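Local coordinates for protein CalS10 (Micromonospora echinospora, PDB 6UK5) that binds S-adenosylmethionine and probably transfers its methyl group to an amino pentose during calicheamicin biosynthesis, at residues A[105-110]-A[131-136]; A[116-121]-A[139-144]; A[188-193]-A[220-225]; A[155-160]-A[234-239]; A[238-241]-A[245-248]. One frame throughout, in Å; residues are numbered along the deposited sequence.

Interaction 1 of 5, residues A[105-110]-A[131-136]. With SAM (S-adenosylmethionine), chain D.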
# COMPACT_ATOMS: atom_id res chain seq x y z
N ASP A 105 -9.57 -11.87 30.43
CA ASP A 105 -10.77 -11.49 29.72
C ASP A 105 -11.46 -10.34 30.45
O ASP A 105 -11.68 -10.41 31.66
CB ASP A 105 -11.73 -12.67 29.58
CG ASP A 105 -12.79 -12.44 28.52
OD1 ASP A 105 -13.35 -11.33 28.48
OD2 ASP A 105 -13.05 -13.37 27.73
N MET A 106 -11.79 -9.30 29.69
CA MET A 106 -12.48 -8.15 30.24
C MET A 106 -13.75 -8.55 30.98
O MET A 106 -14.10 -7.92 31.99
CB MET A 106 -12.83 -7.21 29.08
CG MET A 106 -13.24 -5.82 29.44
SD MET A 106 -13.60 -4.82 27.97
CE MET A 106 -13.25 -5.91 26.60
N ARG A 107 -14.44 -9.59 30.52
CA ARG A 107 -15.71 -9.99 31.11
C ARG A 107 -15.58 -10.75 32.43
O ARG A 107 -16.58 -10.90 33.13
CB ARG A 107 -16.50 -10.85 30.11
CG ARG A 107 -16.65 -10.22 28.72
CD ARG A 107 -16.96 -11.24 27.62
NE ARG A 107 -15.77 -11.92 27.09
CZ ARG A 107 -15.75 -12.60 25.95
NH1 ARG A 107 -16.85 -12.70 25.20
NH2 ARG A 107 -14.63 -13.18 25.54
N THR A 108 -14.38 -11.22 32.79
CA THR A 108 -14.24 -12.15 33.92
C THR A 108 -13.02 -11.95 34.80
O THR A 108 -12.92 -12.63 35.82
CB THR A 108 -14.25 -13.61 33.43
OG1 THR A 108 -13.28 -13.79 32.39
CG2 THR A 108 -15.64 -14.04 32.99
N PHE A 109 -12.08 -11.07 34.46
CA PHE A 109 -10.79 -11.09 35.14
C PHE A 109 -10.96 -10.78 36.62
O PHE A 109 -11.94 -10.17 37.05
CB PHE A 109 -9.82 -10.09 34.51
CG PHE A 109 -10.17 -8.65 34.78
CD1 PHE A 109 -11.29 -8.06 34.20
CD2 PHE A 109 -9.37 -7.87 35.60
CE1 PHE A 109 -11.60 -6.73 34.45
CE2 PHE A 109 -9.68 -6.55 35.85
CZ PHE A 109 -10.79 -5.98 35.27
N ASP A 110 -9.98 -11.21 37.41
CA ASP A 110 -9.91 -10.89 38.83
C ASP A 110 -8.45 -10.83 39.22
O ASP A 110 -7.72 -11.82 39.08
CB ASP A 110 -10.65 -11.93 39.68
CG ASP A 110 -10.74 -11.54 41.13
OD1 ASP A 110 -9.95 -10.67 41.57
OD2 ASP A 110 -11.60 -12.10 41.84
N VAL A 131 -25.02 -6.98 24.77
CA VAL A 131 -25.15 -6.04 25.88
C VAL A 131 -24.83 -6.71 27.21
O VAL A 131 -24.28 -6.07 28.11
CB VAL A 131 -26.57 -5.43 25.88
CG1 VAL A 131 -26.81 -4.64 27.16
CG2 VAL A 131 -26.78 -4.55 24.66
N ALA A 132 -25.18 -7.99 27.35
CA ALA A 132 -24.87 -8.69 28.59
C ALA A 132 -23.37 -8.79 28.83
O ALA A 132 -22.92 -8.74 29.98
CB ALA A 132 -25.50 -10.09 28.57
N GLU A 133 -22.58 -8.92 27.76
CA GLU A 133 -21.14 -9.03 27.92
C GLU A 133 -20.53 -7.70 28.35
O GLU A 133 -19.68 -7.65 29.24
CB GLU A 133 -20.51 -9.53 26.62
CG GLU A 133 -20.81 -11.01 26.34
CD GLU A 133 -20.12 -11.53 25.09
OE1 GLU A 133 -19.62 -10.70 24.29
OE2 GLU A 133 -20.07 -12.76 24.90
N MET A 134 -20.97 -6.60 27.72
CA MET A 134 -20.48 -5.29 28.12
C MET A 134 -20.81 -4.98 29.57
O MET A 134 -20.00 -4.39 30.29
CB MET A 134 -21.07 -4.22 27.20
CG MET A 134 -20.78 -2.78 27.61
SD MET A 134 -22.03 -2.13 28.75
CE MET A 134 -23.48 -2.13 27.70
N ARG A 135 -22.00 -5.38 30.03
CA ARG A 135 -22.37 -5.14 31.42
C ARG A 135 -21.50 -5.96 32.37
O ARG A 135 -21.19 -5.49 33.48
CB ARG A 135 -23.84 -5.46 31.64
CG ARG A 135 -24.80 -4.53 30.91
CD ARG A 135 -26.21 -5.08 30.90
NE ARG A 135 -26.71 -5.31 32.26
CZ ARG A 135 -27.44 -4.44 32.96
NH1 ARG A 135 -27.77 -3.26 32.45
NH2 ARG A 135 -27.84 -4.75 34.19
N ALA A 136 -21.11 -7.17 31.98
CA ALA A 136 -20.18 -7.94 32.79
C ALA A 136 -18.80 -7.28 32.80
O ALA A 136 -18.16 -7.19 33.85
CB ALA A 136 -20.08 -9.37 32.27
N SAM D . -5.98 0.30 24.38
CA SAM D . -5.70 -0.33 23.13
C SAM D . -5.05 0.66 22.11
O SAM D . -5.56 1.80 21.98
OXT SAM D . -4.06 0.22 21.48
CB SAM D . -6.99 -0.92 22.54
CG SAM D . -6.59 -1.98 21.53
SD SAM D . -8.05 -2.21 20.49
CE SAM D . -7.31 -2.93 19.03
C5' SAM D . -8.96 -3.66 21.16
C4' SAM D . -8.22 -4.63 22.09
O4' SAM D . -9.17 -5.27 22.95
C3' SAM D . -7.46 -5.74 21.36
O3' SAM D . -6.05 -5.57 21.49
C2' SAM D . -7.91 -7.04 22.05
O2' SAM D . -6.81 -7.86 22.43
C1' SAM D . -8.67 -6.54 23.28
N9 SAM D . -9.80 -7.38 23.69
C8 SAM D . -10.90 -7.72 22.94
N7 SAM D . -11.79 -8.42 23.59
C5 SAM D . -11.24 -8.56 24.86
C6 SAM D . -11.70 -9.18 26.03
N6 SAM D . -12.85 -9.86 26.11
N1 SAM D . -10.93 -9.09 27.14
C2 SAM D . -9.77 -8.43 27.06
N3 SAM D . -9.23 -7.82 26.01
C4 SAM D . -10.02 -7.92 24.93

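Interaction 2 of 5, residues A[116-121]-A[139-144]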
# COMPACT_ATOMS: atom_id res chain seq x y z
N ASP A 116 -6.97 3.08 41.56
CA ASP A 116 -7.58 4.40 41.58
C ASP A 116 -8.29 4.74 40.27
O ASP A 116 -9.16 5.61 40.26
CB ASP A 116 -6.53 5.48 41.88
CG ASP A 116 -5.99 5.39 43.29
OD1 ASP A 116 -6.79 5.51 44.24
OD2 ASP A 116 -4.76 5.21 43.44
N ALA A 117 -7.93 4.06 39.18
CA ALA A 117 -8.53 4.35 37.89
C ALA A 117 -8.39 3.13 36.99
O ALA A 117 -7.38 2.43 37.04
CB ALA A 117 -7.87 5.57 37.23
N VAL A 118 -9.42 2.88 36.19
CA VAL A 118 -9.42 1.80 35.20
C VAL A 118 -9.87 2.38 33.87
O VAL A 118 -10.94 3.00 33.80
CB VAL A 118 -10.34 0.64 35.62
CG1 VAL A 118 -10.39 -0.42 34.53
CG2 VAL A 118 -9.89 0.04 36.95
N THR A 119 -9.07 2.19 32.83
CA THR A 119 -9.37 2.75 31.52
C THR A 119 -9.63 1.63 30.52
O THR A 119 -9.12 0.52 30.65
CB THR A 119 -8.23 3.63 31.00
OG1 THR A 119 -7.10 2.82 30.66
CG2 THR A 119 -7.81 4.66 32.05
N CYS A 120 -10.46 1.95 29.52
CA CYS A 120 -10.85 1.02 28.46
C CYS A 120 -11.07 1.89 27.21
O CYS A 120 -12.15 2.43 27.01
CB CYS A 120 -12.11 0.25 28.83
SG CYS A 120 -12.49 -1.16 27.75
N LEU A 121 -10.02 2.00 26.40
CA LEU A 121 -9.95 3.05 25.39
C LEU A 121 -9.88 2.46 23.98
O LEU A 121 -9.59 1.27 23.79
CB LEU A 121 -8.73 3.95 25.63
CG LEU A 121 -8.50 4.38 27.08
CD1 LEU A 121 -7.11 4.97 27.27
CD2 LEU A 121 -9.57 5.36 27.55
N ALA A 139 -18.98 -4.18 34.86
CA ALA A 139 -19.09 -4.54 36.27
C ALA A 139 -17.77 -5.06 36.81
O ALA A 139 -17.40 -4.77 37.95
CB ALA A 139 -20.20 -5.58 36.46
N ALA A 140 -17.04 -5.83 36.00
CA ALA A 140 -15.73 -6.33 36.43
C ALA A 140 -14.76 -5.18 36.66
O ALA A 140 -14.13 -5.10 37.72
CB ALA A 140 -15.18 -7.30 35.38
N MET A 141 -14.63 -4.28 35.68
CA MET A 141 -13.76 -3.12 35.84
C MET A 141 -14.09 -2.35 37.11
O MET A 141 -13.20 -1.95 37.87
CB MET A 141 -13.86 -2.21 34.62
CG MET A 141 -13.51 -2.87 33.30
SD MET A 141 -13.33 -1.65 31.98
CE MET A 141 -14.60 -2.16 30.82
N SER A 142 -15.38 -2.11 37.35
CA SER A 142 -15.79 -1.36 38.53
C SER A 142 -15.41 -2.08 39.82
O SER A 142 -15.11 -1.44 40.83
CB SER A 142 -17.30 -1.11 38.49
OG SER A 142 -17.73 -0.40 39.64
N ALA A 143 -15.43 -3.42 39.81
CA ALA A 143 -15.03 -4.16 41.00
C ALA A 143 -13.58 -3.89 41.37
O ALA A 143 -13.22 -3.97 42.55
CB ALA A 143 -15.25 -5.66 40.78
N HIS A 144 -12.75 -3.59 40.38
CA HIS A 144 -11.34 -3.29 40.59
C HIS A 144 -11.09 -1.83 40.93
O HIS A 144 -9.93 -1.40 40.96
CB HIS A 144 -10.56 -3.68 39.33
CG HIS A 144 -10.45 -5.17 39.14
ND1 HIS A 144 -11.49 -5.93 38.66
CD2 HIS A 144 -9.42 -6.02 39.35
CE1 HIS A 144 -11.12 -7.20 38.60
NE2 HIS A 144 -9.86 -7.28 39.01

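Interaction 3 of 5, residues A[188-193]-A[220-225]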
# COMPACT_ATOMS: atom_id res chain seq x y z
N GLN A 188 -24.76 -2.77 9.81
CA GLN A 188 -26.13 -3.26 9.80
C GLN A 188 -26.60 -3.38 11.25
O GLN A 188 -26.08 -4.22 11.99
CB GLN A 188 -26.23 -4.59 9.07
CG GLN A 188 -27.64 -5.16 9.01
CD GLN A 188 -27.70 -6.64 8.63
OE1 GLN A 188 -28.76 -7.25 8.69
NE2 GLN A 188 -26.56 -7.20 8.24
N GLY A 189 -27.53 -2.53 11.66
CA GLY A 189 -27.92 -2.50 13.06
C GLY A 189 -26.86 -1.81 13.88
O GLY A 189 -26.38 -0.74 13.51
N ARG A 190 -26.49 -2.43 14.99
CA ARG A 190 -25.38 -1.96 15.81
C ARG A 190 -24.06 -2.62 15.47
O ARG A 190 -23.05 -2.33 16.11
CB ARG A 190 -25.70 -2.16 17.31
CG ARG A 190 -26.32 -3.52 17.64
CD ARG A 190 -26.55 -3.74 19.13
NE ARG A 190 -27.23 -2.62 19.78
CZ ARG A 190 -28.01 -2.73 20.85
NH1 ARG A 190 -28.27 -3.92 21.39
NH2 ARG A 190 -28.56 -1.65 21.38
N VAL A 191 -24.04 -3.51 14.48
CA VAL A 191 -22.86 -4.32 14.18
C VAL A 191 -22.13 -3.74 12.98
O VAL A 191 -22.75 -3.33 11.99
CB VAL A 191 -23.27 -5.78 13.90
CG1 VAL A 191 -22.03 -6.64 13.66
CG2 VAL A 191 -24.15 -6.31 15.01
N THR A 192 -20.80 -3.67 13.09
CA THR A 192 -19.94 -3.27 11.99
C THR A 192 -19.01 -4.43 11.67
O THR A 192 -18.36 -4.97 12.58
CB THR A 192 -19.13 -2.01 12.32
OG1 THR A 192 -19.94 -1.10 13.08
CG2 THR A 192 -18.69 -1.32 11.04
N ARG A 193 -18.94 -4.82 10.40
CA ARG A 193 -18.11 -5.95 9.98
C ARG A 193 -16.83 -5.39 9.39
O ARG A 193 -16.82 -4.87 8.27
CB ARG A 193 -18.83 -6.84 8.97
CG ARG A 193 -18.00 -8.06 8.58
CD ARG A 193 -18.73 -9.01 7.65
NE ARG A 193 -17.77 -9.91 7.01
CZ ARG A 193 -17.02 -9.56 5.97
NH1 ARG A 193 -17.12 -8.33 5.46
NH2 ARG A 193 -16.16 -10.41 5.43
N ARG A 220 -26.34 4.89 24.68
CA ARG A 220 -26.20 5.70 25.89
C ARG A 220 -27.06 5.13 27.01
O ARG A 220 -26.61 5.05 28.16
CB ARG A 220 -26.59 7.15 25.58
CG ARG A 220 -26.69 8.07 26.78
CD ARG A 220 -25.38 8.19 27.55
NE ARG A 220 -25.45 9.31 28.49
CZ ARG A 220 -25.23 10.58 28.16
NH1 ARG A 220 -24.91 10.90 26.91
NH2 ARG A 220 -25.32 11.53 29.07
N GLU A 221 -28.28 4.72 26.69
CA GLU A 221 -29.15 4.10 27.70
C GLU A 221 -28.54 2.81 28.24
O GLU A 221 -28.70 2.49 29.42
CB GLU A 221 -30.52 3.83 27.08
CG GLU A 221 -31.62 3.54 28.08
CD GLU A 221 -33.00 3.70 27.48
OE1 GLU A 221 -33.26 3.08 26.43
OE2 GLU A 221 -33.81 4.46 28.06
N GLU A 222 -27.85 2.06 27.38
CA GLU A 222 -27.28 0.79 27.81
C GLU A 222 -26.05 1.01 28.69
O GLU A 222 -25.91 0.38 29.74
CB GLU A 222 -26.94 -0.05 26.58
CG GLU A 222 -28.01 -1.10 26.27
CD GLU A 222 -28.10 -1.41 24.79
OE1 GLU A 222 -27.19 -1.02 24.03
OE2 GLU A 222 -29.10 -2.04 24.38
N TYR A 223 -25.15 1.90 28.26
CA TYR A 223 -24.01 2.25 29.11
C TYR A 223 -24.48 2.77 30.46
O TYR A 223 -24.04 2.28 31.51
CB TYR A 223 -23.14 3.30 28.42
CG TYR A 223 -22.38 2.84 27.19
CD1 TYR A 223 -21.38 1.89 27.29
CD2 TYR A 223 -22.65 3.39 25.94
CE1 TYR A 223 -20.67 1.48 26.17
CE2 TYR A 223 -21.95 2.99 24.82
CZ TYR A 223 -20.96 2.03 24.94
OH TYR A 223 -20.27 1.62 23.82
N ASP A 224 -25.36 3.78 30.46
CA ASP A 224 -25.82 4.36 31.71
C ASP A 224 -26.39 3.29 32.64
O ASP A 224 -26.20 3.35 33.86
CB ASP A 224 -26.88 5.43 31.44
CG ASP A 224 -26.28 6.71 30.92
OD1 ASP A 224 -25.07 6.93 31.12
OD2 ASP A 224 -27.03 7.51 30.31
N ALA A 225 -27.09 2.30 32.08
CA ALA A 225 -27.64 1.22 32.90
C ALA A 225 -26.54 0.29 33.39
O ALA A 225 -26.62 -0.23 34.51
CB ALA A 225 -28.69 0.45 32.10

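Interaction 4 of 5, residues A[155-160]-A[234-239]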
# COMPACT_ATOMS: atom_id res chain seq x y z
N PRO A 155 -16.34 4.94 23.95
CA PRO A 155 -17.28 4.06 23.25
C PRO A 155 -17.20 4.22 21.73
O PRO A 155 -16.74 5.23 21.20
CB PRO A 155 -18.64 4.55 23.76
CG PRO A 155 -18.44 6.02 23.93
CD PRO A 155 -16.99 6.19 24.38
N TRP A 156 -17.67 3.18 21.05
CA TRP A 156 -17.87 3.26 19.61
C TRP A 156 -19.19 3.93 19.28
O TRP A 156 -20.23 3.62 19.88
CB TRP A 156 -17.83 1.85 19.01
CG TRP A 156 -18.18 1.77 17.55
CD1 TRP A 156 -19.20 1.06 16.99
CD2 TRP A 156 -17.51 2.43 16.46
NE1 TRP A 156 -19.22 1.23 15.63
CE2 TRP A 156 -18.19 2.06 15.28
CE3 TRP A 156 -16.41 3.28 16.36
CZ2 TRP A 156 -17.80 2.52 14.02
CZ3 TRP A 156 -16.03 3.74 15.11
CH2 TRP A 156 -16.72 3.36 13.96
N TRP A 157 -19.15 4.85 18.32
CA TRP A 157 -20.33 5.46 17.73
C TRP A 157 -20.14 5.38 16.22
O TRP A 157 -19.01 5.20 15.74
CB TRP A 157 -20.55 6.92 18.14
CG TRP A 157 -20.66 7.21 19.62
CD1 TRP A 157 -19.87 8.06 20.34
CD2 TRP A 157 -21.59 6.64 20.55
NE1 TRP A 157 -20.28 8.08 21.66
CE2 TRP A 157 -21.32 7.20 21.81
CE3 TRP A 157 -22.63 5.71 20.44
CZ2 TRP A 157 -22.05 6.87 22.95
CZ3 TRP A 157 -23.35 5.37 21.57
CH2 TRP A 157 -23.06 5.95 22.81
N PHE A 158 -21.21 5.51 15.47
CA PHE A 158 -21.02 5.51 14.03
C PHE A 158 -20.58 6.90 13.56
O PHE A 158 -21.23 7.89 13.89
CB PHE A 158 -22.31 5.13 13.31
CG PHE A 158 -22.75 3.71 13.55
CD1 PHE A 158 -21.93 2.66 13.18
CD2 PHE A 158 -23.98 3.43 14.12
CE1 PHE A 158 -22.33 1.35 13.38
CE2 PHE A 158 -24.38 2.13 14.32
CZ PHE A 158 -23.56 1.09 13.95
N PRO A 159 -19.47 7.00 12.82
CA PRO A 159 -19.15 8.27 12.17
C PRO A 159 -20.37 8.83 11.45
O PRO A 159 -21.24 8.08 11.00
CB PRO A 159 -18.02 7.90 11.20
CG PRO A 159 -17.32 6.78 11.91
CD PRO A 159 -18.37 6.03 12.70
N GLU A 160 -20.41 10.15 11.32
CA GLU A 160 -21.58 10.76 10.69
C GLU A 160 -21.75 10.27 9.26
O GLU A 160 -22.89 10.12 8.78
CB GLU A 160 -21.45 12.28 10.69
CG GLU A 160 -22.74 13.00 10.33
CD GLU A 160 -22.56 14.49 10.12
OE1 GLU A 160 -23.50 15.11 9.58
OE2 GLU A 160 -21.50 15.03 10.51
N SER A 234 -22.25 8.01 36.35
CA SER A 234 -21.62 8.18 35.05
C SER A 234 -21.79 9.60 34.54
O SER A 234 -22.67 10.35 34.96
CB SER A 234 -22.23 7.19 34.03
OG SER A 234 -23.25 7.81 33.27
N ALA A 235 -20.91 9.96 33.60
CA ALA A 235 -20.99 11.21 32.88
C ALA A 235 -20.34 11.00 31.52
O ALA A 235 -19.52 10.10 31.34
CB ALA A 235 -20.31 12.36 33.64
N TYR A 236 -20.71 11.84 30.55
CA TYR A 236 -20.26 11.69 29.18
C TYR A 236 -19.62 12.97 28.69
O TYR A 236 -20.19 14.05 28.83
CB TYR A 236 -21.42 11.29 28.26
CG TYR A 236 -21.02 11.17 26.81
CD1 TYR A 236 -20.23 10.12 26.38
CD2 TYR A 236 -21.43 12.10 25.87
CE1 TYR A 236 -19.85 10.00 25.06
CE2 TYR A 236 -21.06 12.00 24.55
CZ TYR A 236 -20.27 10.94 24.14
OH TYR A 236 -19.90 10.83 22.82
N VAL A 237 -18.42 12.84 28.11
CA VAL A 237 -17.68 13.96 27.55
C VAL A 237 -17.82 13.94 26.03
O VAL A 237 -17.36 13.01 25.36
CB VAL A 237 -16.20 13.92 27.96
CG1 VAL A 237 -15.42 15.02 27.25
CG2 VAL A 237 -16.06 14.07 29.47
N GLU A 238 -18.46 14.98 25.50
CA GLU A 238 -18.64 15.13 24.06
C GLU A 238 -17.31 15.23 23.32
O GLU A 238 -16.34 15.80 23.82
CB GLU A 238 -19.45 16.39 23.77
CG GLU A 238 -20.93 16.27 23.95
CD GLU A 238 -21.60 16.07 22.64
OE1 GLU A 238 -22.51 16.87 22.34
OE2 GLU A 238 -21.23 15.13 21.90
N GLY A 239 -17.28 14.66 22.12
CA GLY A 239 -16.19 14.90 21.20
C GLY A 239 -14.89 14.23 21.59
O GLY A 239 -14.59 13.12 21.14

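Interaction 5 of 5, residues A[238-241]-A[245-248]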
# COMPACT_ATOMS: atom_id res chain seq x y z
N GLU A 238 -18.46 14.98 25.50
CA GLU A 238 -18.64 15.13 24.06
C GLU A 238 -17.31 15.23 23.32
O GLU A 238 -16.34 15.80 23.82
CB GLU A 238 -19.45 16.39 23.77
CG GLU A 238 -20.93 16.27 23.95
CD GLU A 238 -21.60 16.07 22.64
OE1 GLU A 238 -22.51 16.87 22.34
OE2 GLU A 238 -21.23 15.13 21.90
N GLY A 239 -17.28 14.66 22.12
CA GLY A 239 -16.19 14.90 21.20
C GLY A 239 -14.89 14.23 21.59
O GLY A 239 -14.59 13.12 21.14
N TRP A 240 -14.11 14.92 22.41
CA TRP A 240 -12.81 14.44 22.84
C TRP A 240 -11.88 14.46 21.64
O TRP A 240 -12.26 14.96 20.57
CB TRP A 240 -12.94 13.04 23.46
CG TRP A 240 -11.79 12.67 24.34
CD1 TRP A 240 -11.34 13.37 25.42
CD2 TRP A 240 -10.97 11.51 24.24
NE1 TRP A 240 -10.27 12.71 25.99
CE2 TRP A 240 -10.03 11.57 25.28
CE3 TRP A 240 -10.93 10.42 23.36
CZ2 TRP A 240 -9.06 10.58 25.47
CZ3 TRP A 240 -9.97 9.44 23.55
CH2 TRP A 240 -9.05 9.53 24.60
N LEU A 241 -10.66 13.93 21.78
CA LEU A 241 -9.68 14.07 20.72
C LEU A 241 -9.91 13.09 19.57
O LEU A 241 -9.33 13.28 18.49
CB LEU A 241 -8.27 13.86 21.27
CG LEU A 241 -7.99 14.38 22.68
CD1 LEU A 241 -6.53 14.11 23.05
CD2 LEU A 241 -8.35 15.84 22.86
N GLY A 245 -16.06 10.96 21.84
CA GLY A 245 -16.37 11.30 23.21
C GLY A 245 -15.75 10.30 24.17
O GLY A 245 -14.91 9.48 23.82
N LEU A 246 -16.20 10.39 25.42
CA LEU A 246 -15.58 9.63 26.50
C LEU A 246 -16.54 9.58 27.69
O LEU A 246 -17.01 10.62 28.15
CB LEU A 246 -14.26 10.29 26.91
CG LEU A 246 -13.15 9.42 27.52
CD1 LEU A 246 -12.47 8.58 26.45
CD2 LEU A 246 -12.15 10.32 28.23
N PHE A 247 -16.81 8.38 28.18
CA PHE A 247 -17.54 8.21 29.43
C PHE A 247 -16.55 8.26 30.59
O PHE A 247 -15.48 7.64 30.54
CB PHE A 247 -18.31 6.89 29.46
CG PHE A 247 -19.58 6.91 28.66
CD1 PHE A 247 -20.69 7.60 29.12
CD2 PHE A 247 -19.66 6.25 27.45
CE1 PHE A 247 -21.86 7.62 28.38
CE2 PHE A 247 -20.83 6.27 26.71
CZ PHE A 247 -21.93 6.96 27.17
N VAL A 248 -16.90 9.02 31.63
CA VAL A 248 -16.11 9.11 32.86
C VAL A 248 -17.07 8.88 34.02
O VAL A 248 -17.96 9.71 34.26
CB VAL A 248 -15.40 10.46 32.99
CG1 VAL A 248 -14.63 10.52 34.30
CG2 VAL A 248 -14.46 10.69 31.82

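Interaction 1 of 5, residues A[105-110]-A[131-136]
Arg107 lies alongside Glu133, the two side chains pointing the same way, with CD of the arginine against CG of the glutamate (4.1 Å) before the charged ends meet. There the guanidinium offers NH1 to Glu133 OE2 at 3.2 Å, a salt bridge whose hydrogen bond is weak and bent (130°) and which joins Glu133 to the Asp105-Arg107 ion pair in a three-residue network. The carboxylate stands almost square to the guanidinium plane (87°), with OE2 at the guanidinium edge. The other oxygen, OE1, accepts the backbone N-H of Gly129, just ahead of the helix. One turn on, Ala136 CB packs against Arg107 O.

The segment 105-110 is the adenine-recognition loop that follows strand 101-103 in this Rossmann-like methyltransferase. Asp105 OD1 receives N6 of S-adenosylmethionine at 2.8 Å, and the backbone N of Met106 donates to the purine N1 at 2.7 Å, so the two bonds read the adenine edge together. Met106 CE lies 3.7 Å from the purine C6.

Arg107 lines the pocket beside N6 and also holds Asp105 in place. The bend of its chain at chi3 (-83°) brings it side-on to Asp105, NE donating to OD1 (2.9 Å) and NH2 to OD2 (2.7 Å). OD1 also accepts the backbone N of Arg107, closing an Asx turn, and N and NE approach it from the same face of the carboxylate.

Interaction 2 of 5, residues A[116-121]-A[139-144]
The central, largely parallel seven-stranded sheet of the methyltransferase fold is covered here by helix 131-143, through Val118 and Cys120 of strand 115-120 on one side and Met141 of the helix on the other. Val118 CG1 rests on Met141 CB at 3.9 Å, and Met141 SD comes within 4.1 Å of the same methyl. The methionine then runs on along the strand to the next inward-facing residue, Cys120, where SD approaches CB at 3.9 Å and CE meets SG, also at 3.9 Å. With CG anti to its carbonyl carbon (chi1 -58°), the Met141 chain is laid along the strand, so that it touches both residues facing the helix, Val118 and Cys120.

Strand 115-120, helix 131-143 and strand 149-153 form a beta-alpha-beta crossover, and the two strands are parallel neighbours in the sheet. The buried layer also takes in Leu151 of strand 149-153 and Met106 of the adenine loop, both of which touch Met141.

At the end of the helix the second branch of Val118, CG2, lies 4.3 Å from His144 O. The imidazole itself is turned away and held from both nitrogens: ND1 donates to Ala140 O at 2.9 Å and 172°, in the ring plane but well above the plane of that carbonyl, while NE2 bonds with the backbone N of Leu111. Phe109 stacks on the ring, linking the helix terminus to the loop before the strand.

Interaction 3 of 5, residues A[188-193]-A[220-225]
Arg190 and Glu222 make up the whole of this small surface contact, their side chains reaching for each other from opposite directions across a wide separation of backbones. One nitrogen does the work: Arg190 NH2 stands 3.0 Å from Glu222 OE1 and 3.1 Å from OE2, a salt bridge in which the hydrogen bond goes to the syn lone pair of OE2. That bond is somewhat bent, at 143°, and its acceptor is tilted out of the guanidinium plane, the two flat groups being turned 67° to one another. The approach is accordingly not the flat, two-nitrogen pairing that an arginine can make with a carboxylate.

Arg190 belongs to a type II' turn, Gln188 to Val191, which closes the tight hairpin between strands 177-188 and 191-202 of the five-stranded sheet. Its CG sits between the backbone N and the carbonyl carbon (chi1 44°), and the chain beyond leads off the hairpin end toward helix 220-229. Glu222 lies in the first turn of that helix, where OE1 also accepts the backbone N of Thr219. Val131, at the start of helix 131-143, packs against both partners, placing the ion pair where the hairpin of one sheet meets helices flanking the other.

Interaction 4 of 5, residues A[155-160]-A[234-239]
Trp157 and Tyr236 meet through their polar atoms first: the indole NE1 of Trp157 lies 3.0 Å from Tyr236 OH. The hydroxyl is hydrogen-bonded to the backbone O of Arg244.

As aromatic partners the two side chains slide past each other in opposite directions. The five-membered ring of Trp157 and the phenol have their centroids 5.9 Å apart and their planes at 81°, an oblique meeting with Tyr236 CE1 at the indole edge, in its plane. Tyr236 has CG anti to its backbone N (chi1 178°), which carries the ring out from the strand toward the loop.

The apolar contacts are looser. Pro155 CG reaches the ring edge at Tyr236 CE1, 4.4 Å away, and Trp157 CZ2 approaches the same carbon at 4.4 Å. Pro155 CB also lies above one face of the indole, toward its rim, so the proline touches both aromatic rings.

Phe247 of strand 246-251 completes the cluster, touching Pro155 and Trp157 and meeting the Tyr236 ring at an inclined angle. The segment 155-160 leaves the parallel core after strand 149-153 on its way to strand 165-174 of the second sheet. Its start packs against Tyr236 of 232-237, the outermost strand of the seven-stranded sheet, with Tyr223 and Arg220 of helix 220-229 adjoining Pro155 and Tyr236 respectively.

Interaction 5 of 5, residues A[238-241]-A[245-248]
Gly245 opens the contact with its backbone: its N donates to Gly239 O at 2.7 Å and 148°, reaching that oxygen from well above the carbonyl plane (53°). Its CA packs against both Glu238 C (4.0 Å) and Trp240 CB (3.9 Å). Both glycines have positive phi where the chain doubles back on itself.

Next comes Leu246, with CG anti to the backbone N (chi1 -152°), which carries its two methyls over one face of the Trp240 indole. CD1 sits 3.7 Å from the centroid of the six-membered ring and almost on its normal, a CH-pi contact, while CD2 covers the other part of the indole near NE1 (3.8 Å). Leu241 CG lies over the opposite face, so the ring is held between two leucines. This loop joins strands 232-237 and 246-251, an antiparallel beta hairpin at the edge of the seven-stranded sheet, and Trp240 projects from it onto Glu40, Val44 and Arg47 of helix 37-51. The helix begins at Trp37, which binds S-adenosylmethionine.

Beyond Leu246 the strand pairs with 232-237 through backbone hydrogen bonding of Val248 with Ala235.

Overall arrangement
From the N terminus, interactions 1 and 2 come first and cross: 105-110 and 116-121 are followed by 131-136 and 139-144, so one helix packs on both the adenine loop and a core strand. Phe109 and His144 join the two contacts directly. Interaction 4 then opens at 155-160, after the last parallel strand, and closes only at 234-239, bracketing most of the second sheet. Interaction 3 falls within that span, bringing a hairpin turn to helix 220-229; Val131 connects it to interaction 1, and Asp224 to Ser234 connects it to interaction 4. Interaction 5 closes the short terminal hairpin, sharing Glu238 and Gly239 with interaction 4.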